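Local atomic coordinates of lambda integrase (Enterobacteria phage lambda, PDB entry 1AE9), a protein that catalyses site-specific recombination that integrates the phage genome into the host chromosome and, together with excisionase, excises it again, here represented by its catalytic domain. Residues Asp7-Ile12 and Leu25-Ala30; Gln14-Glu17 and Leu23-Ala26; Arg111-Ala116 and Pro129-Leu134. All blocks are in the same frame, centred on the assembly; numbering follows the deposited sequence.

Interaction 1 (Asp7-Ile12 and Leu25-Ala30); sequences DEYLKI and LAMELA
Met27 and Tyr9 bury most of the surface where helix 6-15 runs back along helix 21-33, a near-antiparallel helix pair in the catalytic domain of this tyrosine recombinase. The short segments diverge from antiparallel by only 18°, but their axes come no nearer than 11.7 Å, a gap bridged by long side chains. The side chains of Tyr9 and Met27 slide past each other in opposite directions. Met27 is bent at its last torsion (chi3 67°), which brings the CE methyl over one face of the Tyr9 ring, off-centre, in a CH-pi contact 4.1 Å from the centroid. The same methyl meets Ile12, whose CG2 lies 3.9 Å from Met27 CE, so a single carbon touches two residues one turn apart on helix 6-15. Leu134 and Phe113, from helices 133-145 and 106-120, also pack on Met27 and make this a buried joint between four helices. Beyond the ring, the hydroxyl reaches Glu28, which lies across it with its carboxylate nearly coplanar with the ring. Thr82 and Lys85 hold Glu28 OE1, and the hydroxyl of Tyr13 bonds OE2. Tyr9 OH sits 3.4 Å from Glu28 CG, and one water joins that hydroxyl, at 2.9 Å, to Glu28 OE2, to which it donates.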
loop_
_atom_site.group_PDB
_atom_site.type_symbol
_atom_site.label_atom_id
_atom_site.label_comp_id
_atom_site.label_asym_id
_atom_site.label_seq_id
_atom_site.Cartn_x
_atom_site.Cartn_y
_atom_site.Cartn_z
ATOM N N ASP A 7 2.031 24.814 -16.465
ATOM C CA ASP A 7 1.024 24.643 -17.515
ATOM C C ASP A 7 0.535 23.182 -17.560
ATOM O O ASP A 7 -0.659 22.924 -17.758
ATOM C CB ASP A 7 1.569 25.096 -18.887
ATOM C CG ASP A 7 0.456 25.364 -19.919
ATOM O OD1 ASP A 7 -0.364 26.286 -19.717
ATOM O OD2 ASP A 7 0.401 24.658 -20.947
ATOM N N GLU A 8 1.447 22.237 -17.336
ATOM C CA GLU A 8 1.101 20.818 -17.337
ATOM C C GLU A 8 0.211 20.490 -16.143
ATOM O O GLU A 8 -0.707 19.676 -16.262
ATOM C CB GLU A 8 2.365 19.949 -17.343
ATOM C CG GLU A 8 3.100 19.981 -18.683
ATOM C CD GLU A 8 4.463 19.298 -18.659
ATOM O OE1 GLU A 8 5.049 19.137 -17.569
ATOM O OE2 GLU A 8 4.961 18.935 -19.746
ATOM N N TYR A 9 0.469 21.138 -15.008
ATOM C CA TYR A 9 -0.338 20.956 -13.798
ATOM C C TYR A 9 -1.791 21.316 -14.113
ATOM O O TYR A 9 -2.724 20.634 -13.675
ATOM C CB TYR A 9 0.188 21.860 -12.668
ATOM C CG TYR A 9 -0.771 22.099 -11.510
ATOM C CD1 TYR A 9 -1.841 22.986 -11.641
ATOM C CD2 TYR A 9 -0.618 21.433 -10.291
ATOM C CE1 TYR A 9 -2.742 23.202 -10.594
ATOM C CE2 TYR A 9 -1.517 21.645 -9.229
ATOM C CZ TYR A 9 -2.576 22.531 -9.395
ATOM O OH TYR A 9 -3.484 22.755 -8.383
ATOM N N LEU A 10 -1.982 22.407 -14.855
ATOM C CA LEU A 10 -3.322 22.858 -15.220
ATOM C C LEU A 10 -4.042 21.898 -16.171
ATOM O O LEU A 10 -5.269 21.747 -16.093
ATOM C CB LEU A 10 -3.274 24.286 -15.791
ATOM C CG LEU A 10 -2.939 25.378 -14.757
ATOM C CD1 LEU A 10 -2.771 26.736 -15.422
ATOM C CD2 LEU A 10 -4.025 25.450 -13.699
ATOM N N LYS A 11 -3.298 21.240 -17.060
ATOM C CA LYS A 11 -3.908 20.277 -17.991
ATOM C C LYS A 11 -4.432 19.079 -17.189
ATOM O O LYS A 11 -5.548 18.600 -17.417
ATOM C CB LYS A 11 -2.895 19.801 -19.040
ATOM C CG LYS A 11 -2.244 20.910 -19.852
ATOM C CD LYS A 11 -3.272 21.766 -20.581
ATOM C CE LYS A 11 -2.588 22.780 -21.493
ATOM N NZ LYS A 11 -3.562 23.704 -22.118
ATOM N N ILE A 12 -3.623 18.605 -16.246
ATOM C CA ILE A 12 -4.001 17.482 -15.393
ATOM C C ILE A 12 -5.173 17.894 -14.498
ATOM O O ILE A 12 -6.110 17.114 -14.284
ATOM C CB ILE A 12 -2.808 17.020 -14.523
ATOM C CG1 ILE A 12 -1.681 16.498 -15.426
ATOM C CG2 ILE A 12 -3.266 15.963 -13.513
ATOM C CD1 ILE A 12 -0.388 16.122 -14.700
ATOM N N LEU A 25 -8.197 19.189 -4.829
ATOM C CA LEU A 25 -7.847 19.816 -3.560
ATOM C C LEU A 25 -6.499 19.315 -3.041
ATOM O O LEU A 25 -5.696 20.098 -2.530
ATOM C CB LEU A 25 -8.964 19.594 -2.538
ATOM C CG LEU A 25 -10.277 20.281 -2.944
ATOM C CD1 LEU A 25 -11.432 19.805 -2.067
ATOM C CD2 LEU A 25 -10.120 21.797 -2.861
ATOM N N ALA A 26 -6.236 18.020 -3.197
ATOM C CA ALA A 26 -4.958 17.464 -2.764
ATOM C C ALA A 26 -3.838 18.054 -3.634
ATOM O O ALA A 26 -2.749 18.351 -3.129
ATOM C CB ALA A 26 -4.971 15.951 -2.865
ATOM N N MET A 27 -4.116 18.240 -4.929
ATOM C CA MET A 27 -3.136 18.822 -5.862
ATOM C C MET A 27 -2.780 20.245 -5.433
ATOM O O MET A 27 -1.599 20.607 -5.349
ATOM C CB MET A 27 -3.668 18.832 -7.303
ATOM C CG MET A 27 -3.619 17.473 -8.001
ATOM S SD MET A 27 -4.437 17.438 -9.606
ATOM C CE MET A 27 -3.316 18.537 -10.550
ATOM N N GLU A 28 -3.802 21.041 -5.134
ATOM C CA GLU A 28 -3.582 22.416 -4.704
ATOM C C GLU A 28 -2.794 22.467 -3.399
ATOM O O GLU A 28 -1.832 23.233 -3.273
ATOM C CB GLU A 28 -4.911 23.134 -4.529
ATOM C CG GLU A 28 -5.625 23.415 -5.829
ATOM C CD GLU A 28 -6.962 24.103 -5.632
ATOM O OE1 GLU A 28 -7.435 24.203 -4.481
ATOM O OE2 GLU A 28 -7.554 24.536 -6.642
ATOM N N LEU A 29 -3.177 21.627 -2.442
ATOM C CA LEU A 29 -2.509 21.592 -1.150
ATOM C C LEU A 29 -1.043 21.159 -1.286
ATOM O O LEU A 29 -0.169 21.666 -0.588
ATOM C CB LEU A 29 -3.278 20.678 -0.189
ATOM C CG LEU A 29 -3.260 21.052 1.295
ATOM C CD1 LEU A 29 -3.926 22.416 1.504
ATOM C CD2 LEU A 29 -3.990 19.983 2.104
ATOM N N ALA A 30 -0.764 20.254 -2.215
ATOM C CA ALA A 30 0.596 19.783 -2.438
ATOM C C ALA A 30 1.498 20.905 -2.958
ATOM O O ALA A 30 2.653 21.023 -2.537
ATOM C CB ALA A 30 0.592 18.628 -3.426
HETATM O O HOH W 1 -5.332 24.883 -8.900
#

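Interaction 2 (Gln14-Glu17 and Leu23-Ala26); sequences QAAE and LRLA
Arg24 reaches from helix 21-33 to Glu17 and closes a salt bridge in which both terminal nitrogens, NH1 and NH2, grip a single oxygen. Arg24 NH1 and NH2 are each 2.8 Å from Glu17 OE1, which lies close to the guanidinium plane. The carboxylate is turned 50° from that plane: NH2 meets the anti lone pair of OE1, while NH1 comes in on the syn side, out of the carboxylate plane. Both bonds are bent, with angles near 140°, as expected when two donors share one acceptor. Glu17 gets there by folding at chi2 (69°), which turns its acid end back toward the arginine. Arg24 NH2 also makes a weak bond to Gln14 O, at 3.2 Å. Meanwhile the backbone at Ala16 and Glu17 passes over one guanidinium face. Closer to helix 21-33, Ala16 CB rests 3.9 Å from Arg24 CG and 4.0 Å from Leu23 CD2. Farther out, Tyr13 O accepts from Arg24 NE, and Asp73 and Ala74 of the second subunit pack against Arg24 and Glu17. This is an antiparallel helical hairpin: an arginine of the second helix binds backbone carbonyls at the end of the first, helix 6-15, within the recombinase catalytic domain.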
loop_
_atom_site.group_PDB
_atom_site.type_symbol
_atom_site.label_atom_id
_atom_site.label_comp_id
_atom_site.label_asym_id
_atom_site.label_seq_id
_atom_site.Cartn_x
_atom_site.Cartn_y
_atom_site.Cartn_z
ATOM N N GLN A 14 -7.454 20.053 -15.173
ATOM C CA GLN A 14 -8.640 20.054 -16.036
ATOM C C GLN A 14 -9.139 18.621 -16.180
ATOM O O GLN A 14 -10.335 18.345 -16.042
ATOM C CB GLN A 14 -8.284 20.615 -17.426
ATOM C CG GLN A 14 -9.443 20.698 -18.432
ATOM C CD GLN A 14 -9.874 19.341 -19.001
ATOM O OE1 GLN A 14 -9.052 18.586 -19.516
ATOM N NE2 GLN A 14 -11.165 19.033 -18.908
ATOM N N ALA A 15 -8.206 17.719 -16.481
ATOM C CA ALA A 15 -8.508 16.305 -16.681
ATOM C C ALA A 15 -9.111 15.654 -15.439
ATOM O O ALA A 15 -9.811 14.651 -15.547
ATOM C CB ALA A 15 -7.254 15.562 -17.119
ATOM N N ALA A 16 -8.849 16.237 -14.269
ATOM C CA ALA A 16 -9.370 15.736 -12.992
ATOM C C ALA A 16 -10.864 16.055 -12.819
ATOM O O ALA A 16 -11.451 15.813 -11.758
ATOM C CB ALA A 16 -8.559 16.318 -11.830
ATOM N N GLU A 17 -11.471 16.614 -13.862
ATOM C CA GLU A 17 -12.883 16.948 -13.838
ATOM C C GLU A 17 -13.729 15.713 -13.483
ATOM O O GLU A 17 -14.747 15.836 -12.803
ATOM C CB GLU A 17 -13.304 17.518 -15.198
ATOM C CG GLU A 17 -14.776 17.906 -15.311
ATOM C CD GLU A 17 -15.168 19.125 -14.478
ATOM O OE1 GLU A 17 -14.286 19.808 -13.919
ATOM O OE2 GLU A 17 -16.375 19.418 -14.393
ATOM N N LEU A 23 -9.247 15.028 -5.312
ATOM C CA LEU A 23 -8.032 15.065 -6.126
ATOM C C LEU A 23 -7.523 16.480 -6.392
ATOM O O LEU A 23 -6.362 16.778 -6.109
ATOM C CB LEU A 23 -8.203 14.292 -7.449
ATOM C CG LEU A 23 -6.923 14.197 -8.307
ATOM C CD1 LEU A 23 -5.754 13.617 -7.493
ATOM C CD2 LEU A 23 -7.170 13.363 -9.541
ATOM N N ARG A 24 -8.378 17.347 -6.927
ATOM C CA ARG A 24 -7.983 18.726 -7.209
ATOM C C ARG A 24 -7.515 19.442 -5.945
ATOM O O ARG A 24 -6.539 20.201 -5.977
ATOM C CB ARG A 24 -9.136 19.501 -7.855
ATOM C CG ARG A 24 -9.340 19.166 -9.325
ATOM C CD ARG A 24 -10.461 19.985 -9.939
ATOM N NE ARG A 24 -10.501 19.854 -11.395
ATOM C CZ ARG A 24 -11.588 20.032 -12.145
ATOM N NH1 ARG A 24 -12.750 20.347 -11.588
ATOM N NH2 ARG A 24 -11.514 19.905 -13.462
ATOM N N LEU A 25 -8.197 19.189 -4.829
ATOM C CA LEU A 25 -7.847 19.816 -3.560
ATOM C C LEU A 25 -6.499 19.315 -3.041
ATOM O O LEU A 25 -5.696 20.098 -2.530
ATOM C CB LEU A 25 -8.964 19.594 -2.538
ATOM C CG LEU A 25 -10.277 20.281 -2.944
ATOM C CD1 LEU A 25 -11.432 19.805 -2.067
ATOM C CD2 LEU A 25 -10.120 21.797 -2.861
ATOM N N ALA A 26 -6.236 18.020 -3.197
ATOM C CA ALA A 26 -4.958 17.464 -2.764
ATOM C C ALA A 26 -3.838 18.054 -3.634
ATOM O O ALA A 26 -2.749 18.351 -3.129
ATOM C CB ALA A 26 -4.971 15.951 -2.865
#

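Interaction 3 (Arg111-Ala116 and Pro129-Leu134); sequences RYFMRA and PTFHEL
Phe113 turns one face of its ring to Phe131, whose CA lies over that face in a CH-pi contact, 4.0 Å from the centroid. The edge of the Phe131 ring points toward the same ring in an offset edge-to-face pair, planes at 89° and centroids 5.5 Å apart; its CD2 does the touching, 3.7 Å from Phe113 CD1. In the plane of the Phe113 ring, at the edge, sits Pro129 O, a carbonyl that accepts a hydrogen bond from Arg117. Leu134 CD1 lies over one face of the Phe131 ring and also approaches Phe113 CE1, at 4.0 Å. Phe113 leans out from helix 106-120 against the turn because its first torsion (chi1 175°) sets the ring opposite the backbone nitrogen; Ile12 and Met27 touch it as well. That turn, a type I beta turn from Thr130 to Glu133, is tied by a capping box. Glu133 OE1 accepts from Thr130 N on its anti lone pair and from Thr130 OG1 on the syn side, each at 2.9 Å, and pairs with Arg1. Glu133 OE2 takes a bond from His132 ND1, 3.3 Å away and from above the carboxylate plane. The division of chemistry is clear: apolar groups, the two phenylalanine rings and Leu134, pack the turn against helix 106-120, while Glu133 fastens the cap, and its bond to His132, a predicted active-site residue, is consistent with limiting that ring's rotation.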
loop_
_atom_site.group_PDB
_atom_site.type_symbol
_atom_site.label_atom_id
_atom_site.label_comp_id
_atom_site.label_asym_id
_atom_site.label_seq_id
_atom_site.Cartn_x
_atom_site.Cartn_y
_atom_site.Cartn_z
ATOM N N ARG A 111 -2.356 7.224 -7.217
ATOM C CA ARG A 111 -3.085 6.427 -8.198
ATOM C C ARG A 111 -4.101 7.268 -8.965
ATOM O O ARG A 111 -4.169 7.208 -10.195
ATOM C CB ARG A 111 -3.783 5.261 -7.487
ATOM C CG ARG A 111 -4.266 4.132 -8.378
ATOM C CD ARG A 111 -4.715 2.936 -7.518
ATOM N NE ARG A 111 -3.668 2.529 -6.570
ATOM C CZ ARG A 111 -3.841 2.330 -5.259
ATOM N NH1 ARG A 111 -5.033 2.483 -4.695
ATOM N NH2 ARG A 111 -2.798 2.005 -4.496
ATOM N N TYR A 112 -4.893 8.054 -8.249
ATOM C CA TYR A 112 -5.879 8.892 -8.917
ATOM C C TYR A 112 -5.232 10.019 -9.732
ATOM O O TYR A 112 -5.728 10.392 -10.808
ATOM C CB TYR A 112 -6.914 9.416 -7.915
ATOM C CG TYR A 112 -8.003 8.400 -7.627
ATOM C CD1 TYR A 112 -9.157 8.351 -8.408
ATOM C CD2 TYR A 112 -7.867 7.474 -6.592
ATOM C CE1 TYR A 112 -10.153 7.405 -8.170
ATOM C CE2 TYR A 112 -8.856 6.521 -6.341
ATOM C CZ TYR A 112 -9.996 6.492 -7.134
ATOM O OH TYR A 112 -10.977 5.559 -6.893
ATOM N N PHE A 113 -4.118 10.545 -9.227
ATOM C CA PHE A 113 -3.381 11.589 -9.929
ATOM C C PHE A 113 -2.864 10.990 -11.241
ATOM O O PHE A 113 -2.987 11.602 -12.304
ATOM C CB PHE A 113 -2.206 12.099 -9.082
ATOM C CG PHE A 113 -1.325 13.091 -9.805
ATOM C CD1 PHE A 113 -1.635 14.443 -9.804
ATOM C CD2 PHE A 113 -0.205 12.663 -10.510
ATOM C CE1 PHE A 113 -0.842 15.358 -10.494
ATOM C CE2 PHE A 113 0.597 13.574 -11.210
ATOM C CZ PHE A 113 0.275 14.923 -11.199
ATOM N N MET A 114 -2.316 9.781 -11.165
ATOM C CA MET A 114 -1.803 9.091 -12.339
ATOM C C MET A 114 -2.897 8.929 -13.404
ATOM O O MET A 114 -2.639 9.105 -14.606
ATOM C CB MET A 114 -1.198 7.740 -11.927
ATOM C CG MET A 114 -0.826 6.806 -13.069
ATOM S SD MET A 114 -2.247 5.877 -13.691
ATOM C CE MET A 114 -2.590 4.773 -12.258
ATOM N N ARG A 115 -4.122 8.628 -12.967
ATOM C CA ARG A 115 -5.234 8.464 -13.899
ATOM C C ARG A 115 -5.615 9.785 -14.564
ATOM O O ARG A 115 -5.889 9.816 -15.767
ATOM C CB ARG A 115 -6.437 7.846 -13.198
ATOM C CG ARG A 115 -6.177 6.438 -12.741
ATOM C CD ARG A 115 -7.282 5.923 -11.847
ATOM N NE ARG A 115 -6.945 4.607 -11.312
ATOM C CZ ARG A 115 -7.648 3.973 -10.383
ATOM N NH1 ARG A 115 -8.742 4.537 -9.879
ATOM N NH2 ARG A 115 -7.251 2.781 -9.952
ATOM N N ALA A 116 -5.641 10.871 -13.793
ATOM C CA ALA A 116 -5.961 12.188 -14.345
ATOM C C ALA A 116 -4.853 12.578 -15.338
ATOM O O ALA A 116 -5.119 13.158 -16.389
ATOM C CB ALA A 116 -6.061 13.229 -13.227
ATOM N N PRO A 129 5.664 12.293 -14.811
ATOM C CA PRO A 129 5.722 12.771 -13.427
ATOM C C PRO A 129 4.601 12.155 -12.588
ATOM O O PRO A 129 3.517 11.882 -13.098
ATOM C CB PRO A 129 5.548 14.286 -13.583
ATOM C CG PRO A 129 4.687 14.401 -14.794
ATOM C CD PRO A 129 5.287 13.379 -15.729
ATOM N N THR A 130 4.896 11.887 -11.322
ATOM C CA THR A 130 3.928 11.316 -10.397
ATOM C C THR A 130 3.437 12.426 -9.469
ATOM O O THR A 130 3.844 13.585 -9.613
ATOM C CB THR A 130 4.566 10.195 -9.553
ATOM O OG1 THR A 130 5.567 10.749 -8.693
ATOM C CG2 THR A 130 5.211 9.147 -10.452
ATOM N N PHE A 131 2.579 12.086 -8.508
ATOM C CA PHE A 131 2.085 13.093 -7.579
ATOM C C PHE A 131 3.261 13.728 -6.836
ATOM O O PHE A 131 3.222 14.914 -6.503
ATOM C CB PHE A 131 1.093 12.487 -6.582
ATOM C CG PHE A 131 0.356 13.512 -5.761
ATOM C CD1 PHE A 131 0.874 13.958 -4.548
ATOM C CD2 PHE A 131 -0.859 14.033 -6.199
ATOM C CE1 PHE A 131 0.199 14.904 -3.782
ATOM C CE2 PHE A 131 -1.548 14.985 -5.434
ATOM C CZ PHE A 131 -1.017 15.419 -4.227
ATOM N N HIS A 132 4.315 12.951 -6.591
ATOM C CA HIS A 132 5.484 13.487 -5.903
ATOM C C HIS A 132 6.099 14.686 -6.637
ATOM O O HIS A 132 6.691 15.567 -6.012
ATOM C CB HIS A 132 6.566 12.424 -5.695
ATOM C CG HIS A 132 7.825 12.973 -5.089
ATOM N ND1 HIS A 132 8.945 13.275 -5.838
ATOM C CD2 HIS A 132 8.111 13.357 -3.819
ATOM C CE1 HIS A 132 9.862 13.826 -5.059
ATOM N NE2 HIS A 132 9.381 13.888 -3.830
ATOM N N GLU A 133 5.957 14.736 -7.955
ATOM C CA GLU A 133 6.531 15.843 -8.707
ATOM C C GLU A 133 5.924 17.199 -8.363
ATOM O O GLU A 133 6.501 18.243 -8.693
ATOM C CB GLU A 133 6.487 15.564 -10.212
ATOM C CG GLU A 133 7.721 14.807 -10.720
ATOM C CD GLU A 133 8.074 13.584 -9.871
ATOM O OE1 GLU A 133 7.367 12.563 -9.971
ATOM O OE2 GLU A 133 9.062 13.638 -9.100
ATOM N N LEU A 134 4.797 17.186 -7.656
ATOM C CA LEU A 134 4.134 18.423 -7.251
ATOM C C LEU A 134 4.950 19.153 -6.179
ATOM O O LEU A 134 4.830 20.366 -6.026
ATOM C CB LEU A 134 2.710 18.134 -6.748
ATOM C CG LEU A 134 1.727 17.660 -7.825
ATOM C CD1 LEU A 134 0.406 17.280 -7.198
ATOM C CD2 LEU A 134 1.527 18.755 -8.853
#

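In the fold
Along the chain, interactions 1 and 2 come first and share helices 6-15 and 21-33: 14-17 with 23-26 lies near the turn that joins them, 7-12 with 25-30 farther along the pair, with centres 7 Å apart. Interaction 3 follows later, joining helix 106-120 to the start of helix 133-145, about 9 Å from the centre of interaction 1 and 10 Å from that of interaction 2. It packs directly on both: Leu134 CD2 is 3.7 Å from Tyr9 CD2, and Tyr112 O is 3.5 Å from Leu23 CD2. The three therefore make one connected block of helices on the same side of the chain's centre, with the turn carrying predicted active-site His132 set upon it.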